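Local coordinates for uncharacterized protein (Peptoclostridium difficile 630, PDB 4YCS) that is of unknown function but, being related to PnrA-like substrate-binding proteins, may be part of a lipoprotein that captures solutes for an ABC transporter, at residues Asn34-Lys38 / Leu39-Thr43; Asp100-Pro103 / Ser104-Ser108. All coordinates share one frame; numbering follows the deposited sequence.

Contact 1. Residues Asn34-Lys38 / Leu39-Thr43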
loop_
_atom_site.group_PDB
_atom_site.type_symbol
_atom_site.label_atom_id
_atom_site.label_comp_id
_atom_site.label_asym_id
_atom_site.label_seq_id
_atom_site.Cartn_x
_atom_site.Cartn_y
_atom_site.Cartn_z
ATOM N N ASN A 34 13.256 4.194 -0.992
ATOM C CA ASN A 34 14.319 3.480 -1.705
ATOM C C ASN A 34 13.929 3.159 -3.151
ATOM O O ASN A 34 14.734 3.270 -4.077
ATOM C CB ASN A 34 14.664 2.154 -0.986
ATOM C CG ASN A 34 15.507 2.345 0.288
ATOM O OD1 ASN A 34 16.283 3.269 0.405
ATOM N ND2 ASN A 34 15.359 1.420 1.238
ATOM N N ALA A 35 12.692 2.742 -3.341
ATOM C CA ALA A 35 12.185 2.499 -4.680
ATOM C C ALA A 35 12.256 3.775 -5.522
ATOM O O ALA A 35 12.672 3.725 -6.667
ATOM C CB ALA A 35 10.769 1.971 -4.620
ATOM N N GLN A 36 11.891 4.903 -4.924
ATOM C CA GLN A 36 11.883 6.192 -5.613
ATOM C C GLN A 36 13.261 6.600 -6.144
ATOM O O GLN A 36 13.382 7.237 -7.215
ATOM C CB GLN A 36 11.319 7.287 -4.696
ATOM C CG GLN A 36 11.196 8.645 -5.382
ATOM C CD GLN A 36 10.553 9.700 -4.516
ATOM O OE1 GLN A 36 11.120 10.117 -3.526
ATOM N NE2 GLN A 36 9.373 10.153 -4.904
ATOM N N LYS A 37 14.293 6.213 -5.403
ATOM C CA LYS A 37 15.646 6.471 -5.786
ATOM C C LYS A 37 16.076 5.671 -7.013
ATOM O O LYS A 37 16.941 6.093 -7.761
ATOM C CB LYS A 37 16.574 6.162 -4.632
ATOM C CG LYS A 37 16.340 7.060 -3.440
ATOM C CD LYS A 37 17.379 6.792 -2.368
ATOM C CE LYS A 37 17.191 7.730 -1.186
ATOM N NZ LYS A 37 18.302 7.586 -0.209
ATOM N N LYS A 38 15.483 4.523 -7.235
ATOM C CA LYS A 38 15.849 3.716 -8.389
ATOM C C LYS A 38 14.935 3.957 -9.582
ATOM O O LYS A 38 15.279 3.589 -10.690
ATOM C CB LYS A 38 15.802 2.239 -8.024
ATOM C CG LYS A 38 16.739 1.884 -6.876
ATOM C CD LYS A 38 16.391 0.561 -6.214
ATOM C CE LYS A 38 17.102 0.402 -4.872
ATOM N NZ LYS A 38 18.557 0.171 -5.065
ATOM N N LEU A 39 13.765 4.535 -9.355
ATOM C CA LEU A 39 12.790 4.671 -10.391
ATOM C C LEU A 39 12.402 6.127 -10.578
ATOM O O LEU A 39 12.693 6.972 -9.751
ATOM C CB LEU A 39 11.541 3.898 -9.988
ATOM C CG LEU A 39 11.729 2.486 -9.435
ATOM C CD1 LEU A 39 10.507 2.091 -8.599
ATOM C CD2 LEU A 39 11.974 1.522 -10.592
ATOM N N ASN A 40 11.637 6.381 -11.620
ATOM C CA ASN A 40 11.034 7.682 -11.827
ATOM C C ASN A 40 9.603 7.663 -11.301
ATOM O O ASN A 40 8.614 7.451 -12.072
ATOM C CB ASN A 40 11.078 8.037 -13.320
ATOM C CG ASN A 40 10.405 9.363 -13.619
ATOM O OD1 ASN A 40 10.260 10.215 -12.726
ATOM N ND2 ASN A 40 9.939 9.525 -14.866
ATOM N N ILE A 41 9.457 7.841 -9.987
ATOM C CA ILE A 41 8.145 7.777 -9.431
ATOM C C ILE A 41 7.866 8.926 -8.485
ATOM O O ILE A 41 8.755 9.372 -7.736
ATOM C CB ILE A 41 7.811 6.412 -8.741
ATOM C CG1 ILE A 41 8.749 6.108 -7.607
ATOM C CG2 ILE A 41 7.829 5.288 -9.752
ATOM C CD1 ILE A 41 8.201 5.075 -6.625
ATOM N N ASP A 42 6.625 9.398 -8.537
ATOM C CA ASP A 42 6.087 10.310 -7.534
ATOM C C ASP A 42 5.567 9.521 -6.350
ATOM O O ASP A 42 5.016 8.453 -6.575
ATOM C CB ASP A 42 4.927 11.112 -8.126
ATOM C CG ASP A 42 5.413 12.179 -9.121
ATOM O OD1 ASP A 42 6.636 12.230 -9.358
ATOM O OD2 ASP A 42 4.557 12.960 -9.633
ATOM N N THR A 43 5.634 10.058 -5.134
ATOM C CA THR A 43 5.036 9.377 -3.985
ATOM C C THR A 43 4.125 10.286 -3.199
ATOM O O THR A 43 4.249 11.531 -3.250
ATOM C CB THR A 43 6.137 8.798 -3.027
ATOM O OG1 THR A 43 6.900 9.849 -2.455
ATOM C CG2 THR A 43 7.063 7.859 -3.830
#
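Gln36 NE2 donates to the backbone carbonyl of Ile41, with 3.0 Å between NE2 and Ile41 O and an N-H...O angle of 156°. The oxygen lies close to the plane of the Gln36 carboxamide, whereas the nitrogen approaches somewhat tilted from the plane of the carbonyl it meets. The side chain gets there by staying stretched: CG stands anti to the backbone nitrogen (chi1 -176°) and the chain continues straight beyond it. The Gln36 side chain passes at an angle to that of Ile41, which carries its amide out to the strand's first carbonyl. Ile41 CG1 packs at the base of the glutamine side chain, 3.7 Å from Gln36 CA and also near its CB, and Thr43 CG2 lies 3.4 Å from Gln36 NE2, bringing a methyl beside the nitrogen.

This is the reversal within a beta-alpha-beta crossover, in which helix 22-38 returns the chain from strand 8-15 to its neighbour, strand 41-48, at one margin of the parallel sheet. The local axes of 34-38 and 41-43 run roughly antiparallel, at 152°, and come within 8.3 Å of each other.

Leu39 N faces two carbonyls, Ala35 O at 3.0 Å and Gln36 O at 3.5 Å, and both of its bonds are weak. The Leu39 side chain folds back toward Ala35: its CD1 lies 3.3 Å from Ala35 O and 4.0 Å from Ala35 CB. Helix 118-127 covers this apolar side, with Ile123 on Ala35, Ala124 on Leu39 and Met127 on Ile41. Asp42, whose CB points away from the helix, instead forms a salt bridge through OD2 with Lys7, while its backbone pairs with Lys8 and Val10 of strand 8-15.

Contact 2. Residues Asp100-Pro103 / Ser104-Ser108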
loop_
_atom_site.group_PDB
_atom_site.type_symbol
_atom_site.label_atom_id
_atom_site.label_comp_id
_atom_site.label_asym_id
_atom_site.label_seq_id
_atom_site.Cartn_x
_atom_site.Cartn_y
_atom_site.Cartn_z
ATOM N N ASP A 100 -7.554 -15.305 2.332
ATOM C CA ASP A 100 -7.750 -16.742 2.057
ATOM C C ASP A 100 -8.019 -16.932 0.584
ATOM O O ASP A 100 -7.441 -17.810 -0.055
ATOM C CB ASP A 100 -8.907 -17.317 2.862
ATOM C CG ASP A 100 -8.603 -17.372 4.334
ATOM O OD1 ASP A 100 -7.551 -17.929 4.711
ATOM O OD2 ASP A 100 -9.412 -16.853 5.117
ATOM N N LYS A 101 -8.893 -16.079 0.062
ATOM C CA LYS A 101 -9.180 -16.023 -1.359
ATOM C C LYS A 101 -8.665 -14.664 -1.902
ATOM O O LYS A 101 -9.383 -13.662 -1.916
ATOM C CB LYS A 101 -10.679 -16.268 -1.625
ATOM C CG LYS A 101 -11.646 -15.544 -0.690
ATOM C CD LYS A 101 -13.079 -16.052 -0.818
ATOM C CE LYS A 101 -13.394 -17.129 0.215
ATOM N NZ LYS A 101 -14.823 -17.536 0.166
ATOM N N GLN A 102 -7.406 -14.673 -2.343
ATOM C CA GLN A 102 -6.681 -13.469 -2.799
ATOM C C GLN A 102 -7.310 -12.732 -3.995
ATOM O O GLN A 102 -7.363 -13.263 -5.092
ATOM C CB GLN A 102 -5.215 -13.812 -3.144
ATOM C CG GLN A 102 -4.280 -12.593 -3.212
ATOM C CD GLN A 102 -3.973 -11.974 -1.847
ATOM O OE1 GLN A 102 -4.089 -12.622 -0.824
ATOM N NE2 GLN A 102 -3.566 -10.719 -1.840
ATOM N N PRO A 103 -7.728 -11.474 -3.797
ATOM C CA PRO A 103 -8.252 -10.713 -4.937
ATOM C C PRO A 103 -7.193 -10.484 -6.031
ATOM O O PRO A 103 -6.011 -10.304 -5.737
ATOM C CB PRO A 103 -8.737 -9.405 -4.302
ATOM C CG PRO A 103 -8.882 -9.714 -2.845
ATOM C CD PRO A 103 -7.829 -10.724 -2.539
ATOM N N SER A 104 -7.619 -10.543 -7.281
ATOM C CA SER A 104 -6.708 -10.525 -8.417
ATOM C C SER A 104 -5.881 -9.217 -8.514
ATOM O O SER A 104 -4.806 -9.220 -9.123
ATOM C CB SER A 104 -7.494 -10.741 -9.722
ATOM O OG SER A 104 -8.483 -9.747 -9.888
ATOM N N ASN A 105 -6.394 -8.117 -7.951
ATOM C CA ASN A 105 -5.690 -6.819 -8.006
ATOM C C ASN A 105 -5.002 -6.448 -6.687
ATOM O O ASN A 105 -4.615 -5.287 -6.495
ATOM C CB ASN A 105 -6.620 -5.678 -8.514
ATOM C CG ASN A 105 -7.843 -5.463 -7.655
ATOM O OD1 ASN A 105 -8.149 -6.230 -6.753
ATOM N ND2 ASN A 105 -8.548 -4.410 -7.938
ATOM N N ILE A 106 -4.860 -7.415 -5.776
ATOM C CA ILE A 106 -4.224 -7.146 -4.495
ATOM C C ILE A 106 -3.073 -8.100 -4.264
ATOM O O ILE A 106 -3.266 -9.307 -4.227
ATOM C CB ILE A 106 -5.190 -7.202 -3.290
ATOM C CG1 ILE A 106 -6.344 -6.215 -3.457
ATOM C CG2 ILE A 106 -4.432 -6.935 -2.013
ATOM C CD1 ILE A 106 -7.313 -6.126 -2.272
ATOM N N THR A 107 -1.871 -7.542 -4.083
ATOM C CA THR A 107 -0.660 -8.321 -3.761
ATOM C C THR A 107 -0.407 -8.180 -2.293
ATOM O O THR A 107 -0.387 -7.065 -1.767
ATOM C CB THR A 107 0.570 -7.798 -4.523
ATOM O OG1 THR A 107 0.306 -7.832 -5.916
ATOM C CG2 THR A 107 1.790 -8.639 -4.248
ATOM N N SER A 108 -0.206 -9.314 -1.620
ATOM C CA SER A 108 0.071 -9.350 -0.221
ATOM C C SER A 108 1.586 -9.407 0.006
ATOM O O SER A 108 2.290 -10.081 -0.698
ATOM C CB SER A 108 -0.588 -10.589 0.428
ATOM O OG SER A 108 -1.969 -10.403 0.671
#
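The amide plane of Gln102 contains Ile106 O, whereas NE2 stands above the plane of that carbonyl, 56° out of it. The bond is nonetheless almost straight at the hydrogen (178°), with 2.8 Å between Gln102 NE2 and Ile106 O. Gln102 NE2 also hydrogen-bonds Ser108 OG, 3.0 Å away, this oxygen being tilted from the amide plane. Gln102 OE1 accepts from Tyr99 N, and Ser108 OG also bonds to Tyr97 O, so both ends of the amide are held and its rotation should be fixed. A bend at chi2 (72°) turns the amide toward the strand.

The ring of Pro103 crosses the Ile106 side chain, with Pro103 CG 4.0 Å from Ile106 CD1, while Leu80 and Ala84 of helix 77-84 and Phe92 and Ile94 of strand 91-95 also pack on Ile106. The backbone closes through Ile106 N to Pro103 O, 3.1 Å apart, the donor again standing above the carbonyl plane. That bond closes a beta turn from Pro103 to Ile106, which the backbone angles of Ser104 and Asn105 make type I; it delivers the chain into 106-109, an outermost strand, within this chain, of the parallel sheet of an alpha/beta fold.

How the contacts relate
Contacts 1 and 2 lie at the two outermost strands of the same five-stranded sheet, 41-48 and 106-109, with centres 24 Å apart and no touching atoms. Both are partly buried junctions where the chain enters a strand, and in each a glutamine amide nitrogen is bonded to a carbonyl of the strand's first residue. The surroundings differ. At 34-43 the helical stretch leads into the strand, with Leu39 N bonded only weakly to its carbonyls, and helix 118-127 covers the apolar side. At 100-108 the approach is an irregular loop closed by a sound turn bond, the glutamine gains a serine partner, and helix 77-84 and strand 91-95 bury the isoleucine.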